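Local coordinates for DegV family protein (Corynebacterium glutamicum, PDB 3EGL) that binds long-chain fatty acids such as palmitate and may take part in lipid transport or fatty acid metabolism, at residues M4-L16 with E22-M34. Residues are numbered along the deposited sequence; the frame is centred on the assembly and turned at random.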
HETATM    1  N   MSE A   4       5.991 -12.916  23.934  1.00 40.29           N
HETATM    2  CA  MSE A   4       6.736 -12.596  22.727  1.00 38.37           C
HETATM    3  C   MSE A   4       6.036 -11.426  22.015  1.00 35.96           C
HETATM    4  O   MSE A   4       4.822 -11.257  22.156  1.00 36.11           O
HETATM    5  CB  MSE A   4       6.744 -13.826  21.820  1.00 39.10           C
HETATM    6  CG  MSE A   4       7.582 -14.988  22.322  1.00 40.72           C
HETATM    7 SE   MSE A   4       9.389 -14.731  21.665  0.42 44.22          SE
HETATM    8  CE  MSE A   4       9.994 -13.271  22.820  1.00 44.12           C
ATOM      9  N   PRO A   5       6.782 -10.613  21.251  1.00 33.21           N
ATOM     10  CA  PRO A   5       6.045  -9.536  20.609  1.00 31.52           C
ATOM     11  C   PRO A   5       4.983 -10.058  19.618  1.00 30.03           C
ATOM     12  O   PRO A   5       5.126 -11.154  19.057  1.00 29.13           O
ATOM     13  CB  PRO A   5       7.123  -8.713  19.887  1.00 31.22           C
ATOM     14  CG  PRO A   5       8.407  -9.247  20.326  1.00 33.07           C
ATOM     15  CD  PRO A   5       8.219 -10.585  20.947  1.00 33.04           C
ATOM     16  N   VAL A   6       3.905  -9.284  19.475  1.00 27.42           N
ATOM     17  CA  VAL A   6       2.959  -9.456  18.397  1.00 25.59           C
ATOM     18  C   VAL A   6       3.703  -9.473  17.056  1.00 25.02           C
ATOM     19  O   VAL A   6       4.688  -8.751  16.865  1.00 24.93           O
ATOM     20  CB  VAL A   6       1.939  -8.307  18.408  1.00 25.76           C
ATOM     21  CG1 VAL A   6       1.284  -8.156  17.041  1.00 22.46           C
ATOM     22  CG2 VAL A   6       0.950  -8.498  19.582  1.00 24.02           C
ATOM     23  N   ARG A   7       3.246 -10.313  16.136  1.00 23.79           N
ATOM     24  CA  ARG A   7       3.938 -10.456  14.875  1.00 23.50           C
ATOM     25  C   ARG A   7       3.141  -9.795  13.765  1.00 23.04           C
ATOM     26  O   ARG A   7       1.921  -9.967  13.706  1.00 22.78           O
ATOM     27  CB  ARG A   7       4.178 -11.930  14.544  1.00 23.91           C
ATOM     28  CG  ARG A   7       5.045 -12.692  15.552  1.00 23.47           C
ATOM     29  CD  ARG A   7       5.899 -13.659  14.782  1.00 26.73           C
ATOM     30  NE  ARG A   7       7.255 -13.217  14.884  1.00 34.29           N
ATOM     31  CZ  ARG A   7       8.100 -12.973  13.900  1.00 34.56           C
ATOM     32  NH1 ARG A   7       7.786 -13.146  12.639  1.00 35.86           N
ATOM     33  NH2 ARG A   7       9.298 -12.550  14.228  1.00 34.92           N
ATOM     34  N   VAL A   8       3.836  -9.064  12.892  1.00 21.94           N
ATOM     35  CA  VAL A   8       3.180  -8.325  11.816  1.00 22.03           C
ATOM     36  C   VAL A   8       3.436  -8.947  10.444  1.00 21.89           C
ATOM     37  O   VAL A   8       4.562  -9.333  10.115  1.00 21.52           O
ATOM     38  CB  VAL A   8       3.617  -6.851  11.824  1.00 23.01           C
ATOM     39  CG1 VAL A   8       2.950  -6.052  10.667  1.00 21.69           C
ATOM     40  CG2 VAL A   8       3.287  -6.216  13.191  1.00 21.33           C
ATOM     41  N   ILE A   9       2.368  -9.061   9.663  1.00 22.40           N
ATOM     42  CA  ILE A   9       2.408  -9.681   8.337  1.00 23.27           C
ATOM     43  C   ILE A   9       1.719  -8.763   7.363  1.00 23.08           C
ATOM     44  O   ILE A   9       0.623  -8.263   7.647  1.00 23.15           O
ATOM     45  CB  ILE A   9       1.648 -11.036   8.294  1.00 23.56           C
ATOM     46  CG1 ILE A   9       2.136 -11.964   9.414  1.00 28.47           C
ATOM     47  CG2 ILE A   9       1.851 -11.745   6.940  1.00 22.47           C
ATOM     48  CD1 ILE A   9       1.549 -13.446   9.332  1.00 31.53           C
ATOM     49  N   VAL A  10       2.361  -8.561   6.212  1.00 23.19           N
ATOM     50  CA  VAL A  10       1.765  -7.839   5.085  1.00 22.86           C
ATOM     51  C   VAL A  10       1.953  -8.708   3.847  1.00 23.68           C
ATOM     52  O   VAL A  10       2.607  -9.736   3.897  1.00 23.38           O
ATOM     53  CB  VAL A  10       2.440  -6.426   4.791  1.00 22.35           C
ATOM     54  CG1 VAL A  10       2.374  -5.533   5.973  1.00 20.63           C
ATOM     55  CG2 VAL A  10       3.897  -6.584   4.364  1.00 19.69           C
ATOM     56  N   ASP A  11       1.386  -8.264   2.731  1.00 24.08           N
ATOM     57  CA  ASP A  11       1.649  -8.906   1.469  1.00 24.30           C
ATOM     58  C   ASP A  11       2.604  -7.985   0.680  1.00 24.36           C
ATOM     59  O   ASP A  11       2.982  -6.896   1.180  1.00 23.63           O
ATOM     60  CB  ASP A  11       0.348  -9.262   0.745  1.00 23.47           C
ATOM     61  CG  ASP A  11      -0.527  -8.032   0.418  1.00 27.20           C
ATOM     62  OD1 ASP A  11      -0.082  -7.234  -0.443  1.00 29.22           O
ATOM     63  OD2 ASP A  11      -1.666  -7.886   0.981  1.00 26.19           O
ATOM     64  N   SER A  12       3.010  -8.424  -0.513  1.00 23.00           N
ATOM     65  CA  SER A  12       4.024  -7.701  -1.280  1.00 23.74           C
ATOM     66  C   SER A  12       3.503  -6.333  -1.764  1.00 23.58           C
ATOM     67  O   SER A  12       4.291  -5.415  -1.966  1.00 22.96           O
ATOM     68  CB  SER A  12       4.518  -8.545  -2.461  1.00 22.96           C
ATOM     69  OG  SER A  12       3.411  -8.715  -3.328  1.00 23.20           O
ATOM     70  N   SER A  13       2.184  -6.205  -1.935  1.00 23.52           N
ATOM     71  CA  SER A  13       1.616  -4.921  -2.328  1.00 24.37           C
ATOM     72  C   SER A  13       1.923  -3.765  -1.357  1.00 25.21           C
ATOM     73  O   SER A  13       1.806  -2.599  -1.760  1.00 25.95           O
ATOM     74  CB  SER A  13       0.100  -4.982  -2.574  1.00 23.53           C
ATOM     75  OG  SER A  13      -0.591  -5.145  -1.357  1.00 24.69           O
ATOM     76  N   ALA A  14       2.292  -4.054  -0.102  1.00 24.10           N
ATOM     77  CA  ALA A  14       2.680  -2.955   0.790  1.00 24.40           C
ATOM     78  C   ALA A  14       3.939  -2.200   0.312  1.00 24.77           C
ATOM     79  O   ALA A  14       4.213  -1.108   0.809  1.00 24.90           O
ATOM     80  CB  ALA A  14       2.867  -3.433   2.266  1.00 22.42           C
ATOM     81  N   CYS A  15       4.730  -2.825  -0.567  1.00 24.85           N
ATOM     82  CA  CYS A  15       5.978  -2.246  -1.093  1.00 27.14           C
ATOM     83  C   CYS A  15       7.128  -2.003  -0.103  1.00 27.50           C
ATOM     84  O   CYS A  15       7.987  -1.149  -0.368  1.00 28.21           O
ATOM     85  CB  CYS A  15       5.715  -0.934  -1.854  1.00 26.48           C
ATOM     86  SG  CYS A  15       4.586  -1.156  -3.243  1.00 29.44           S
ATOM     87  N   LEU A  16       7.162  -2.711   1.015  1.00 27.07           N
ATOM     88  CA  LEU A  16       8.231  -2.450   1.946  1.00 27.50           C
ATOM     89  C   LEU A  16       9.514  -2.888   1.288  1.00 28.03           C
ATOM     90  O   LEU A  16       9.561  -3.946   0.674  1.00 28.09           O
ATOM     91  CB  LEU A  16       8.064  -3.218   3.245  1.00 27.61           C
ATOM     92  CG  LEU A  16       6.975  -2.720   4.179  1.00 27.96           C
ATOM     93  CD1 LEU A  16       6.789  -3.801   5.245  1.00 31.16           C
ATOM     94  CD2 LEU A  16       7.340  -1.374   4.800  1.00 23.67           C
ATOM     95  N   GLU A  22      12.885  -7.053   6.729  1.00 31.16           N
ATOM     96  CA  GLU A  22      13.852  -7.859   7.497  1.00 33.23           C
ATOM     97  C   GLU A  22      14.295  -7.227   8.825  1.00 32.96           C
ATOM     98  O   GLU A  22      14.181  -7.865   9.872  1.00 33.30           O
ATOM     99  CB  GLU A  22      15.068  -8.241   6.659  1.00 33.40           C
ATOM    100  CG  GLU A  22      14.833  -9.492   5.823  1.00 38.32           C
ATOM    101  CD  GLU A  22      15.867  -9.656   4.703  1.00 46.23           C
ATOM    102  OE1 GLU A  22      16.756  -8.774   4.566  1.00 50.40           O
ATOM    103  OE2 GLU A  22      15.799 -10.672   3.963  1.00 49.22           O
ATOM    104  N   ASP A  23      14.777  -5.985   8.786  0.70 32.74           N
ATOM    105  CA  ASP A  23      15.201  -5.315  10.008  0.70 32.21           C
ATOM    106  C   ASP A  23      14.089  -5.283  11.051  0.70 31.76           C
ATOM    107  O   ASP A  23      14.364  -5.514  12.228  0.70 32.29           O
ATOM    108  CB  ASP A  23      15.752  -3.908   9.728  0.70 32.23           C
ATOM    109  CG  ASP A  23      17.060  -3.926   8.912  0.70 33.22           C
ATOM    110  OD1 ASP A  23      17.732  -4.976   8.796  0.70 32.22           O
ATOM    111  OD2 ASP A  23      17.417  -2.858   8.364  0.70 36.40           O
ATOM    112  N   LEU A  24      12.841  -5.041  10.632  1.00 31.38           N
ATOM    113  CA  LEU A  24      11.723  -4.916  11.592  1.00 30.32           C
ATOM    114  C   LEU A  24      10.980  -6.212  11.849  1.00 29.32           C
ATOM    115  O   LEU A  24       9.988  -6.226  12.565  1.00 28.81           O
ATOM    116  CB  LEU A  24      10.713  -3.846  11.168  1.00 30.71           C
ATOM    117  CG  LEU A  24      11.252  -2.524  10.603  1.00 32.17           C
ATOM    118  CD1 LEU A  24      10.082  -1.647  10.188  1.00 31.04           C
ATOM    119  CD2 LEU A  24      12.143  -1.812  11.604  1.00 30.47           C
ATOM    120  N   ASP A  25      11.434  -7.299  11.239  1.00 28.48           N
ATOM    121  CA  ASP A  25      10.811  -8.606  11.454  1.00 27.66           C
ATOM    122  C   ASP A  25       9.317  -8.631  11.025  1.00 26.83           C
ATOM    123  O   ASP A  25       8.430  -9.236  11.675  1.00 25.99           O
ATOM    124  CB  ASP A  25      10.983  -9.003  12.903  1.00 27.63           C
ATOM    125  CG  ASP A  25      10.919 -10.485  13.107  1.00 29.83           C
ATOM    126  OD1 ASP A  25      10.862 -11.256  12.130  1.00 35.30           O
ATOM    127  OD2 ASP A  25      10.933 -10.908  14.274  1.00 33.43           O
ATOM    128  N   ILE A  26       9.046  -7.935   9.927  1.00 25.53           N
ATOM    129  CA  ILE A  26       7.732  -7.970   9.331  1.00 24.51           C
ATOM    130  C   ILE A  26       7.755  -9.097   8.288  1.00 24.27           C
ATOM    131  O   ILE A  26       8.647  -9.141   7.446  1.00 22.73           O
ATOM    132  CB  ILE A  26       7.400  -6.611   8.673  1.00 24.52           C
ATOM    133  CG1 ILE A  26       7.300  -5.529   9.761  1.00 23.66           C
ATOM    134  CG2 ILE A  26       6.107  -6.684   7.841  1.00 23.38           C
ATOM    135  CD1 ILE A  26       7.143  -4.120   9.222  1.00 20.49           C
ATOM    136  N   THR A  27       6.772  -9.993   8.361  1.00 23.41           N
ATOM    137  CA  THR A  27       6.674 -11.077   7.410  1.00 23.30           C
ATOM    138  C   THR A  27       5.975 -10.544   6.152  1.00 24.12           C
ATOM    139  O   THR A  27       4.891  -9.909   6.237  1.00 24.71           O
ATOM    140  CB  THR A  27       5.865 -12.262   8.012  1.00 22.70           C
ATOM    141  OG1 THR A  27       6.450 -12.653   9.257  1.00 23.61           O
ATOM    142  CG2 THR A  27       5.859 -13.482   7.085  1.00 20.56           C
ATOM    143  N   VAL A  28       6.601 -10.792   4.997  1.00 23.74           N
ATOM    144  CA  VAL A  28       6.011 -10.429   3.698  1.00 23.50           C
ATOM    145  C   VAL A  28       5.501 -11.682   2.916  1.00 23.57           C
ATOM    146  O   VAL A  28       6.260 -12.610   2.684  1.00 22.71           O
ATOM    147  CB  VAL A  28       7.022  -9.581   2.873  1.00 24.15           C
ATOM    148  CG1 VAL A  28       6.420  -9.145   1.507  1.00 19.60           C
ATOM    149  CG2 VAL A  28       7.504  -8.355   3.723  1.00 20.37           C
ATOM    150  N   ILE A  29       4.219 -11.727   2.549  1.00 23.69           N
ATOM    151  CA  ILE A  29       3.748 -12.809   1.660  1.00 25.10           C
ATOM    152  C   ILE A  29       3.531 -12.250   0.283  1.00 25.13           C
ATOM    153  O   ILE A  29       2.788 -11.274   0.131  1.00 26.21           O
ATOM    154  CB  ILE A  29       2.370 -13.412   2.089  1.00 25.84           C
ATOM    155  CG1 ILE A  29       2.272 -13.513   3.583  1.00 27.52           C
ATOM    156  CG2 ILE A  29       2.160 -14.823   1.450  1.00 22.72           C
ATOM    157  CD1 ILE A  29       0.873 -13.733   4.000  1.00 36.34           C
ATOM    158  N   ASN A  30       4.124 -12.871  -0.718  1.00 24.95           N
ATOM    159  CA  ASN A  30       3.988 -12.390  -2.100  1.00 25.86           C
ATOM    160  C   ASN A  30       2.654 -12.694  -2.787  1.00 25.69           C
ATOM    161  O   ASN A  30       2.228 -13.855  -2.832  1.00 25.62           O
ATOM    162  CB  ASN A  30       5.130 -12.948  -2.960  1.00 24.83           C
ATOM    163  CG  ASN A  30       6.481 -12.377  -2.560  1.00 26.98           C
ATOM    164  OD1 ASN A  30       6.564 -11.328  -1.917  1.00 29.42           O
ATOM    165  ND2 ASN A  30       7.547 -13.079  -2.909  1.00 27.00           N
ATOM    166  N   LEU A  31       2.032 -11.667  -3.364  1.00 25.41           N
ATOM    167  CA  LEU A  31       0.912 -11.870  -4.314  1.00 25.77           C
ATOM    168  C   LEU A  31       1.434 -12.588  -5.581  1.00 26.41           C
ATOM    169  O   LEU A  31       2.642 -12.705  -5.764  1.00 26.71           O
ATOM    170  CB  LEU A  31       0.289 -10.530  -4.689  1.00 24.86           C
ATOM    171  CG  LEU A  31      -0.185  -9.690  -3.507  1.00 25.61           C
ATOM    172  CD1 LEU A  31      -0.644  -8.238  -3.905  1.00 21.36           C
ATOM    173  CD2 LEU A  31      -1.272 -10.484  -2.795  1.00 25.32           C
ATOM    174  N   HIS A  32       0.538 -13.056  -6.452  1.00 26.56           N
ATOM    175  CA  HIS A  32       0.950 -13.859  -7.624  1.00 27.20           C
ATOM    176  C   HIS A  32       0.983 -13.114  -8.954  1.00 28.25           C
ATOM    177  O   HIS A  32       0.056 -12.362  -9.305  1.00 27.54           O
ATOM    178  CB  HIS A  32       0.062 -15.098  -7.759  1.00 26.06           C
ATOM    179  CG  HIS A  32      -0.012 -15.895  -6.500  1.00 27.35           C
ATOM    180  ND1 HIS A  32       1.027 -16.692  -6.069  1.00 28.90           N
ATOM    181  CD2 HIS A  32      -0.961 -15.962  -5.538  1.00 25.73           C
ATOM    182  CE1 HIS A  32       0.712 -17.237  -4.910  1.00 23.79           C
ATOM    183  NE2 HIS A  32      -0.496 -16.825  -4.578  1.00 25.52           N
ATOM    184  N   VAL A  33       2.058 -13.356  -9.694  1.00 30.13           N
ATOM    185  CA  VAL A  33       2.162 -12.947 -11.082  1.00 32.41           C
ATOM    186  C   VAL A  33       2.235 -14.200 -11.960  1.00 34.76           C
ATOM    187  O   VAL A  33       3.139 -15.016 -11.809  1.00 34.05           O
ATOM    188  CB  VAL A  33       3.381 -12.016 -11.325  1.00 31.77           C
ATOM    189  CG1 VAL A  33       3.606 -11.802 -12.813  1.00 31.10           C
ATOM    190  CG2 VAL A  33       3.152 -10.678 -10.674  1.00 31.50           C
HETATM  191  N   MSE A  34       1.261 -14.365 -12.850  1.00 38.60           N
HETATM  192  CA  MSE A  34       1.298 -15.474 -13.813  1.00 42.40           C
HETATM  193  C   MSE A  34       1.722 -14.954 -15.178  1.00 44.64           C
HETATM  194  O   MSE A  34       1.073 -14.096 -15.770  1.00 45.01           O
HETATM  195  CB  MSE A  34      -0.029 -16.209 -13.907  1.00 42.35           C
HETATM  196  CG  MSE A  34      -0.439 -16.901 -12.627  1.00 46.98           C
HETATM  197 SE   MSE A  34      -1.792 -15.826 -11.659  0.80 56.40          SE
HETATM  198  CE  MSE A  34      -3.354 -16.776 -12.384  1.00 52.84           C
TER
HETATM  199  O   HOH W   1       6.198 -10.957  11.348  1.00 20.77           O
HETATM  200  O   HOH W   2       6.519  -8.318  13.316  1.00 33.15           O
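Ile-26 turns its CG2 methyl, anti to its own backbone N, into a cluster with Val-8, Val-10 and Leu-16, whose CD1 comes to 3.9 Å from Ile-26 CG2 as the two side chains cross at about a right angle. Val-28 continues this layer, its CG2 meeting CG2 of Val-10. On the other face of the sheet Ile-9 runs alongside Thr-27, and Ile-9 CG2 lies 3.7 Å from Ile-29 CD1. Between these layers the strands 7-11 and 26-29 pair in parallel, with an angle of 27° between them. Val-10 supplies the two middle rungs of the ladder: its N donates to Thr-27 O (2.9 Å) and its O accepts from Ile-29 N. Val-8 O takes Thr-27 N on one side of them, and a weak bond from Ser-12 N to Ile-29 O follows on the other.

Past the C-terminal ends of the paired strands Ser-12 OG accepts a bond from Leu-31 N at 3.3 Å and is also bonded to Asp-244. Leu-31 CD1 packs 3.6 Å from Ser-13 CB, and its side chain is about 4 Å from the bound palmitate; the bond probably helps to position this residue beside the fatty acid. At the other end, one water bridges Val-8 O, Asp-25 O and Thr-27 OG1, and a second links Val-8 N to Asp-25 O, joining the backbone at the start of the strands. Beyond them Arg-7 and Asp-25, which closes the preceding helix in a Schellman motif, form a salt bridge whose exact geometry is doubtful.

The whole is a beta-alpha-beta unit crossing through helix 18-23. Helix 47-60 covers Ile-9, Thr-27 and Ile-29, helix 104-116 covers Val-10 and Leu-16, and strand 66-69 flanks strand 7-11.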